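Local coordinates for protein PppA (Pseudomonas aeruginosa, PDB 6JKV) that regulates the type VI secretion system and probably acts as a manganese-dependent serine/threonine phosphatase of the PP2C family, at residues D78-I83 with S121-L126; G94-G99 with S134-G139. One frame throughout, in Å; residues are numbered along the deposited sequence.

Contact 1. Residues D78-I83 with S121-L126; sequences DTLRRI and STLVLL
Leu-80, in the last turn of helix 69-82, faces Leu-125 of strand 120-129 with 9.7 Å between their CA atoms, so the two backbones stay well apart and side chains alone close the gap. One methyl does the work on the helix side. CD1 of Leu-80 meets CD1 of Leu-123 end-on, tip to tip, at 3.8 Å. The same CD1 lies 4.0 Å from CD2 of Leu-125, whose side chain crosses that of Leu-80 at about a right angle. The two strand leucines, two residues apart and so on the same face of the strand, reach that methyl by different torsions. In Leu-123 CG is anti to the backbone N (chi1 174°); in Leu-125 it sits between the backbone N and the carbonyl carbon (chi1 74°). The pairing belongs to the layered PP2C fold, a beta-sandwich flanked by helices, in which helices 69-82 and 89-114 cover one sheet. Val-58 of the neighbouring strand 56-63 touches both Leu-80 and Leu-125, while Leu-100 and Leu-96 of helix 89-114 pack on Leu-123 and Leu-125 respectively. All three leucines are buried, and the contact itself is purely apolar. Away from the strand, NH1 of Arg-81 forms a salt bridge with OD1 of Asp-78 at 2.8 Å, with the acceptor nearly in the guanidinium plane but met on the anti side of the carboxylate, 30° out of its plane. At the start of the strand segment, OG of Ser-121 donates to O of Thr-122 at 2.8 Å, on a lone pair in the carbonyl plane. OG1 of Thr-122 is hydrogen-bonded to OG of Ser-141 and to the backbone N of Asp-61, a manganese ligand on the adjacent strand 56-63.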
ATOM      1  N   ASP A  78      -7.756 -10.434   1.486  1.00 21.84           N
ATOM      2  CA  ASP A  78      -8.857 -11.276   2.023  1.00 22.83           C
ATOM      3  C   ASP A  78      -8.656 -11.564   3.512  1.00 23.02           C
ATOM      4  O   ASP A  78      -9.666 -11.556   4.244  1.00 24.60           O
ATOM      5  CB  ASP A  78      -8.989 -12.602   1.275  1.00 24.79           C
ATOM      6  CG  ASP A  78      -9.397 -12.448  -0.181  1.00 26.11           C
ATOM      7  OD1 ASP A  78      -9.868 -11.346  -0.555  1.00 26.72           O
ATOM      8  OD2 ASP A  78      -9.219 -13.427  -0.939  1.00 27.83           O
ATOM      9  N   THR A  79      -7.428 -11.870   3.936  1.00 22.32           N
ATOM     10  CA  THR A  79      -7.117 -12.144   5.361  1.00 22.41           C
ATOM     11  C   THR A  79      -7.362 -10.874   6.185  1.00 21.36           C
ATOM     12  O   THR A  79      -7.944 -10.969   7.287  1.00 20.57           O
ATOM     13  CB  THR A  79      -5.685 -12.670   5.543  1.00 21.86           C
ATOM     14  OG1 THR A  79      -5.518 -13.856   4.760  1.00 21.42           O
ATOM     15  CG2 THR A  79      -5.370 -12.956   6.999  1.00 22.22           C
ATOM     16  N   LEU A  80      -6.947  -9.715   5.668  1.00 21.26           N
ATOM     17  CA  LEU A  80      -7.084  -8.443   6.420  1.00 20.23           C
ATOM     18  C   LEU A  80      -8.557  -8.033   6.453  1.00 19.66           C
ATOM     19  O   LEU A  80      -9.006  -7.524   7.495  1.00 20.05           O
ATOM     20  CB  LEU A  80      -6.194  -7.369   5.795  1.00 19.02           C
ATOM     21  CG  LEU A  80      -4.693  -7.592   5.991  1.00 18.89           C
ATOM     22  CD1 LEU A  80      -3.926  -6.337   5.616  1.00 18.30           C
ATOM     23  CD2 LEU A  80      -4.361  -8.022   7.420  1.00 19.67           C
ATOM     24  N   ARG A  81      -9.302  -8.302   5.380  1.00 19.45           N
ATOM     25  CA  ARG A  81     -10.732  -7.929   5.313  1.00 21.17           C
ATOM     26  C   ARG A  81     -11.507  -8.680   6.403  1.00 21.43           C
ATOM     27  O   ARG A  81     -12.404  -8.073   7.018  1.00 21.17           O
ATOM     28  CB  ARG A  81     -11.311  -8.209   3.921  1.00 23.06           C
ATOM     29  CG  ARG A  81     -12.685  -7.588   3.701  1.00 24.21           C
ATOM     30  CD  ARG A  81     -13.444  -8.225   2.553  1.00 25.12           C
ATOM     31  NE  ARG A  81     -12.999  -7.752   1.246  1.00 25.63           N
ATOM     32  CZ  ARG A  81     -12.192  -8.426   0.420  1.00 26.84           C
ATOM     33  NH1 ARG A  81     -11.724  -9.628   0.744  1.00 27.46           N
ATOM     34  NH2 ARG A  81     -11.870  -7.903  -0.752  1.00 26.43           N
ATOM     35  N   ARG A  82     -11.164  -9.942   6.664  1.00 21.49           N
ATOM     36  CA  ARG A  82     -11.979 -10.795   7.561  1.00 23.62           C
ATOM     37  C   ARG A  82     -11.717 -10.433   9.027  1.00 23.91           C
ATOM     38  O   ARG A  82     -12.498 -10.874   9.889  1.00 25.98           O
ATOM     39  CB  ARG A  82     -11.736 -12.279   7.280  1.00 25.51           C
ATOM     40  CG  ARG A  82     -10.728 -12.968   8.186  1.00 26.00           C
ATOM     41  CD  ARG A  82     -10.931 -14.475   8.118  1.00 28.01           C
ATOM     42  NE  ARG A  82     -11.290 -14.881   6.764  1.00 28.85           N
ATOM     43  CZ  ARG A  82     -10.427 -15.010   5.755  1.00 27.99           C
ATOM     44  NH1 ARG A  82      -9.134 -14.799   5.945  1.00 28.00           N
ATOM     45  NH2 ARG A  82     -10.857 -15.366   4.555  1.00 29.05           N
ATOM     46  N   ILE A  83     -10.663  -9.680   9.327  1.00 22.71           N
ATOM     47  CA  ILE A  83     -10.332  -9.323  10.736  1.00 22.62           C
ATOM     48  C   ILE A  83     -11.427  -8.420  11.296  1.00 22.30           C
ATOM     49  O   ILE A  83     -11.757  -7.399  10.703  1.00 21.81           O
ATOM     50  CB  ILE A  83      -8.949  -8.670  10.837  1.00 21.69           C
ATOM     51  CG1 ILE A  83      -7.851  -9.694  10.538  1.00 22.16           C
ATOM     52  CG2 ILE A  83      -8.772  -8.004  12.199  1.00 21.81           C
ATOM     53  CD1 ILE A  83      -6.479  -9.093  10.444  1.00 21.61           C
ATOM     54  N   SER A 121       4.544 -10.541  -1.816  1.00 20.81           N
ATOM     55  CA  SER A 121       3.838  -9.274  -2.070  1.00 20.19           C
ATOM     56  C   SER A 121       4.271  -8.252  -1.032  1.00 19.48           C
ATOM     57  O   SER A 121       4.432  -8.606   0.143  1.00 18.84           O
ATOM     58  CB  SER A 121       2.342  -9.456  -2.070  1.00 20.46           C
ATOM     59  OG  SER A 121       1.679  -8.199  -2.130  1.00 19.94           O
ATOM     60  N   THR A 122       4.466  -7.021  -1.480  1.00 19.32           N
ATOM     61  CA  THR A 122       4.627  -5.872  -0.569  1.00 18.57           C
ATOM     62  C   THR A 122       3.286  -5.624   0.123  1.00 17.18           C
ATOM     63  O   THR A 122       2.238  -6.180  -0.297  1.00 16.26           O
ATOM     64  CB  THR A 122       5.109  -4.628  -1.319  1.00 18.51           C
ATOM     65  OG1 THR A 122       3.941  -4.080  -1.934  1.00 17.69           O
ATOM     66  CG2 THR A 122       6.184  -4.944  -2.339  1.00 19.43           C
ATOM     67  N   LEU A 123       3.319  -4.811   1.163  1.00 16.66           N
ATOM     68  CA  LEU A 123       2.086  -4.355   1.822  1.00 17.03           C
ATOM     69  C   LEU A 123       2.273  -2.926   2.300  1.00 16.06           C
ATOM     70  O   LEU A 123       3.345  -2.617   2.806  1.00 17.34           O
ATOM     71  CB  LEU A 123       1.748  -5.272   2.997  1.00 17.74           C
ATOM     72  CG  LEU A 123       0.557  -4.778   3.811  1.00 17.80           C
ATOM     73  CD1 LEU A 123      -0.499  -5.856   3.935  1.00 20.19           C
ATOM     74  CD2 LEU A 123       0.996  -4.265   5.169  1.00 18.28           C
ATOM     75  N   VAL A 124       1.236  -2.112   2.141  1.00 15.89           N
ATOM     76  CA  VAL A 124       1.084  -0.824   2.864  1.00 16.07           C
ATOM     77  C   VAL A 124      -0.382  -0.729   3.274  1.00 15.39           C
ATOM     78  O   VAL A 124      -1.261  -0.926   2.416  1.00 15.70           O
ATOM     79  CB  VAL A 124       1.549   0.380   2.021  1.00 16.10           C
ATOM     80  CG1 VAL A 124       0.837   0.469   0.686  1.00 15.73           C
ATOM     81  CG2 VAL A 124       1.396   1.681   2.786  1.00 16.51           C
ATOM     82  N   LEU A 125      -0.636  -0.498   4.554  1.00 14.42           N
ATOM     83  CA  LEU A 125      -2.012  -0.319   5.057  1.00 14.74           C
ATOM     84  C   LEU A 125      -2.050   0.946   5.908  1.00 15.11           C
ATOM     85  O   LEU A 125      -0.999   1.379   6.410  1.00 14.21           O
ATOM     86  CB  LEU A 125      -2.500  -1.572   5.800  1.00 14.58           C
ATOM     87  CG  LEU A 125      -1.950  -1.852   7.196  1.00 16.13           C
ATOM     88  CD1 LEU A 125      -2.778  -1.169   8.276  1.00 16.75           C
ATOM     89  CD2 LEU A 125      -1.912  -3.354   7.453  1.00 17.10           C
ATOM     90  N   LEU A 126      -3.236   1.541   5.972  1.00 15.25           N
ATOM     91  CA  LEU A 126      -3.582   2.604   6.938  1.00 15.34           C
ATOM     92  C   LEU A 126      -4.853   2.162   7.662  1.00 15.31           C
ATOM     93  O   LEU A 126      -5.812   1.763   6.990  1.00 16.14           O
ATOM     94  CB  LEU A 126      -3.769   3.928   6.194  1.00 14.99           C
ATOM     95  CG  LEU A 126      -4.353   5.073   7.016  1.00 15.45           C
ATOM     96  CD1 LEU A 126      -3.283   5.682   7.906  1.00 14.83           C
ATOM     97  CD2 LEU A 126      -4.980   6.127   6.115  1.00 15.18           C
TER

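Contact 2. Residues G94-G99 with S134-G139; sequences GALRTG and SCLWAG
The guanidinium of Arg-97 carries CD2 of Leu-136 over one face, 3.5 Å above the plane and offset toward the rim; its NH2 also forms a salt bridge with OE1 of Glu-198 on the adjoining strand 197-202. The ring of Trp-137 has O of Gly-139 at its edge, in plane, and meets the ring of His-158 with the planes about 10° apart. The methyl over the guanidinium sits on its NE and NH2 side, with CD2 of Leu-136 3.8 Å from NH2 of Arg-97. The side chain of Arg-97 does not set out toward the strand, but it is extended from CG to NE (chi2 178°, chi3 168°) and crosses that of Leu-136 at about a right angle. The other branch of Leu-136 turns to the root of the helix side chains, where CD1 of Leu-136 lies 4.1 Å from CB of Leu-96 and equally far from CG of Arg-97. Leu-136 thus projects from strand 132-138 toward helix 89-114 and spends both methyls on it, with Val-93 one turn earlier also touching it and Leu-125 beside it on the sheet. Within the helix, O of Gly-94 accepts from both N and OG1 of Thr-98, which arrive from opposite faces of its carbonyl plane; the OG1 bond is 3.2 Å long. This is helix-on-sheet packing in the PP2C fold, away from the manganese site. One leucine methyl lies over part of one guanidinium face while Glu-198 pairs with NH2; such partial apolar cover could lower the local polarity and so favour the pairing.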
ATOM      1  N   GLY A  94      -2.567  -4.587  16.428  1.00 18.86           N
ATOM      2  CA  GLY A  94      -2.052  -5.890  16.886  1.00 20.65           C
ATOM      3  C   GLY A  94      -2.638  -7.042  16.084  1.00 20.62           C
ATOM      4  O   GLY A  94      -1.871  -7.940  15.675  1.00 20.89           O
ATOM      5  N   ALA A  95      -3.952  -7.011  15.841  1.00 20.78           N
ATOM      6  CA  ALA A  95      -4.669  -8.065  15.087  1.00 21.36           C
ATOM      7  C   ALA A  95      -4.207  -8.060  13.627  1.00 20.26           C
ATOM      8  O   ALA A  95      -4.052  -9.158  13.064  1.00 21.10           O
ATOM      9  CB  ALA A  95      -6.166  -7.880  15.192  1.00 22.53           C
ATOM     10  N   LEU A  96      -3.991  -6.873  13.041  1.00 18.93           N
ATOM     11  CA  LEU A  96      -3.492  -6.749  11.648  1.00 18.77           C
ATOM     12  C   LEU A  96      -2.104  -7.385  11.547  1.00 19.16           C
ATOM     13  O   LEU A  96      -1.875  -8.155  10.587  1.00 18.74           O
ATOM     14  CB  LEU A  96      -3.449  -5.280  11.226  1.00 18.59           C
ATOM     15  CG  LEU A  96      -4.800  -4.570  11.143  1.00 18.24           C
ATOM     16  CD1 LEU A  96      -4.600  -3.069  11.108  1.00 18.03           C
ATOM     17  CD2 LEU A  96      -5.588  -5.026   9.925  1.00 18.48           C
ATOM     18  N   ARG A  97      -1.224  -7.068  12.499  1.00 19.67           N
ATOM     19  CA  ARG A  97       0.150  -7.630  12.556  1.00 20.21           C
ATOM     20  C   ARG A  97       0.083  -9.160  12.575  1.00 21.48           C
ATOM     21  O   ARG A  97       0.845  -9.800  11.814  1.00 21.02           O
ATOM     22  CB  ARG A  97       0.912  -7.138  13.788  1.00 20.56           C
ATOM     23  CG  ARG A  97       1.411  -5.709  13.665  1.00 20.27           C
ATOM     24  CD  ARG A  97       2.102  -5.270  14.933  1.00 20.11           C
ATOM     25  NE  ARG A  97       2.838  -4.021  14.793  1.00 19.60           N
ATOM     26  CZ  ARG A  97       4.099  -3.916  14.382  1.00 20.16           C
ATOM     27  NH1 ARG A  97       4.790  -4.993  14.030  1.00 21.38           N
ATOM     28  NH2 ARG A  97       4.675  -2.726  14.332  1.00 19.11           N
ATOM     29  N   THR A  98      -0.793  -9.723  13.406  1.00 22.04           N
ATOM     30  CA  THR A  98      -0.910 -11.190  13.583  1.00 23.35           C
ATOM     31  C   THR A  98      -1.409 -11.809  12.280  1.00 23.48           C
ATOM     32  O   THR A  98      -0.865 -12.862  11.873  1.00 26.70           O
ATOM     33  CB  THR A  98      -1.826 -11.564  14.753  1.00 23.87           C
ATOM     34  OG1 THR A  98      -1.243 -11.070  15.957  1.00 22.77           O
ATOM     35  CG2 THR A  98      -2.014 -13.060  14.870  1.00 24.82           C
ATOM     36  N   GLY A  99      -2.415 -11.185  11.660  1.00 22.08           N
ATOM     37  CA  GLY A  99      -2.956 -11.634  10.369  1.00 22.28           C
ATOM     38  C   GLY A  99      -1.875 -11.678   9.308  1.00 21.56           C
ATOM     39  O   GLY A  99      -1.842 -12.643   8.530  1.00 21.47           O
ATOM     40  N   SER A 134      -2.780   4.531  12.123  1.00 16.73           N
ATOM     41  CA  SER A 134      -1.522   3.755  12.100  1.00 16.72           C
ATOM     42  C   SER A 134      -1.265   3.303  10.669  1.00 16.48           C
ATOM     43  O   SER A 134      -2.222   2.899   9.990  1.00 16.30           O
ATOM     44  CB  SER A 134      -1.581   2.590  13.046  1.00 16.78           C
ATOM     45  OG  SER A 134      -1.753   3.029  14.383  1.00 16.60           O
ATOM     46  N   CYS A 135      -0.013   3.381  10.236  1.00 15.78           N
ATOM     47  CA  CYS A 135       0.455   2.812   8.958  1.00 15.85           C
ATOM     48  C   CYS A 135       1.360   1.624   9.275  1.00 16.38           C
ATOM     49  O   CYS A 135       2.299   1.776  10.077  1.00 16.62           O
ATOM     50  CB  CYS A 135       1.191   3.851   8.125  1.00 16.17           C
ATOM     51  SG  CYS A 135       2.030   3.165   6.674  1.00 17.56           S
ATOM     52  N   LEU A 136       1.055   0.473   8.684  1.00 16.30           N
ATOM     53  CA  LEU A 136       1.955  -0.703   8.682  1.00 17.00           C
ATOM     54  C   LEU A 136       2.388  -0.944   7.239  1.00 16.79           C
ATOM     55  O   LEU A 136       1.535  -0.879   6.340  1.00 16.52           O
ATOM     56  CB  LEU A 136       1.226  -1.926   9.238  1.00 17.35           C
ATOM     57  CG  LEU A 136       0.912  -1.903  10.729  1.00 18.54           C
ATOM     58  CD1 LEU A 136      -0.133  -2.958  11.077  1.00 19.87           C
ATOM     59  CD2 LEU A 136       2.173  -2.097  11.555  1.00 19.33           C
ATOM     60  N   TRP A 137       3.669  -1.208   7.019  1.00 18.05           N
ATOM     61  CA  TRP A 137       4.159  -1.475   5.646  1.00 17.92           C
ATOM     62  C   TRP A 137       5.393  -2.372   5.667  1.00 18.50           C
ATOM     63  O   TRP A 137       6.136  -2.423   6.676  1.00 17.91           O
ATOM     64  CB  TRP A 137       4.414  -0.164   4.897  1.00 17.59           C
ATOM     65  CG  TRP A 137       5.788   0.397   5.077  1.00 18.16           C
ATOM     66  CD1 TRP A 137       6.861   0.197   4.258  1.00 18.77           C
ATOM     67  CD2 TRP A 137       6.239   1.278   6.122  1.00 17.61           C
ATOM     68  NE1 TRP A 137       7.949   0.885   4.724  1.00 18.58           N
ATOM     69  CE2 TRP A 137       7.595   1.560   5.861  1.00 18.11           C
ATOM     70  CE3 TRP A 137       5.633   1.855   7.246  1.00 17.01           C
ATOM     71  CZ2 TRP A 137       8.352   2.391   6.686  1.00 18.83           C
ATOM     72  CZ3 TRP A 137       6.383   2.677   8.058  1.00 18.17           C
ATOM     73  CH2 TRP A 137       7.722   2.946   7.776  1.00 18.91           C
ATOM     74  N   ALA A 138       5.568  -3.061   4.547  1.00 18.02           N
ATOM     75  CA  ALA A 138       6.745  -3.882   4.213  1.00 18.15           C
ATOM     76  C   ALA A 138       6.853  -3.932   2.692  1.00 16.97           C
ATOM     77  O   ALA A 138       5.949  -4.493   2.057  1.00 15.39           O
ATOM     78  CB  ALA A 138       6.616  -5.248   4.838  1.00 18.98           C
ATOM     79  N   GLY A 139       7.889  -3.296   2.144  1.00 17.81           N
ATOM     80  CA  GLY A 139       8.133  -3.214   0.695  1.00 17.93           C
ATOM     81  C   GLY A 139       8.244  -1.778   0.216  1.00 17.68           C
ATOM     82  O   GLY A 139       8.559  -0.891   1.028  1.00 17.44           O
TER

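How the contacts relate
The centres of contacts 1 and 2 lie about 8 Å apart on one antiparallel sheet, whose neighbouring strands 120-129 and 132-138 supply the strand halves. Backbone bonds join them directly: Leu-123 N to Ala-138 O and Leu-125 N to Leu-136 O, each 2.8 Å and probable hydrogen bonds. The helix halves come from 69-82 and 89-114, consecutive in the chain. Along the sequence the order is helix, helix, strand, strand, so the halves of contacts 1 and 2 interleave. Helix 89-114 also packs on strand 120-129, so the two contacts form one continuous helix-on-sheet layer of the PP2C fold, with contact 1 nearer the manganese ligands.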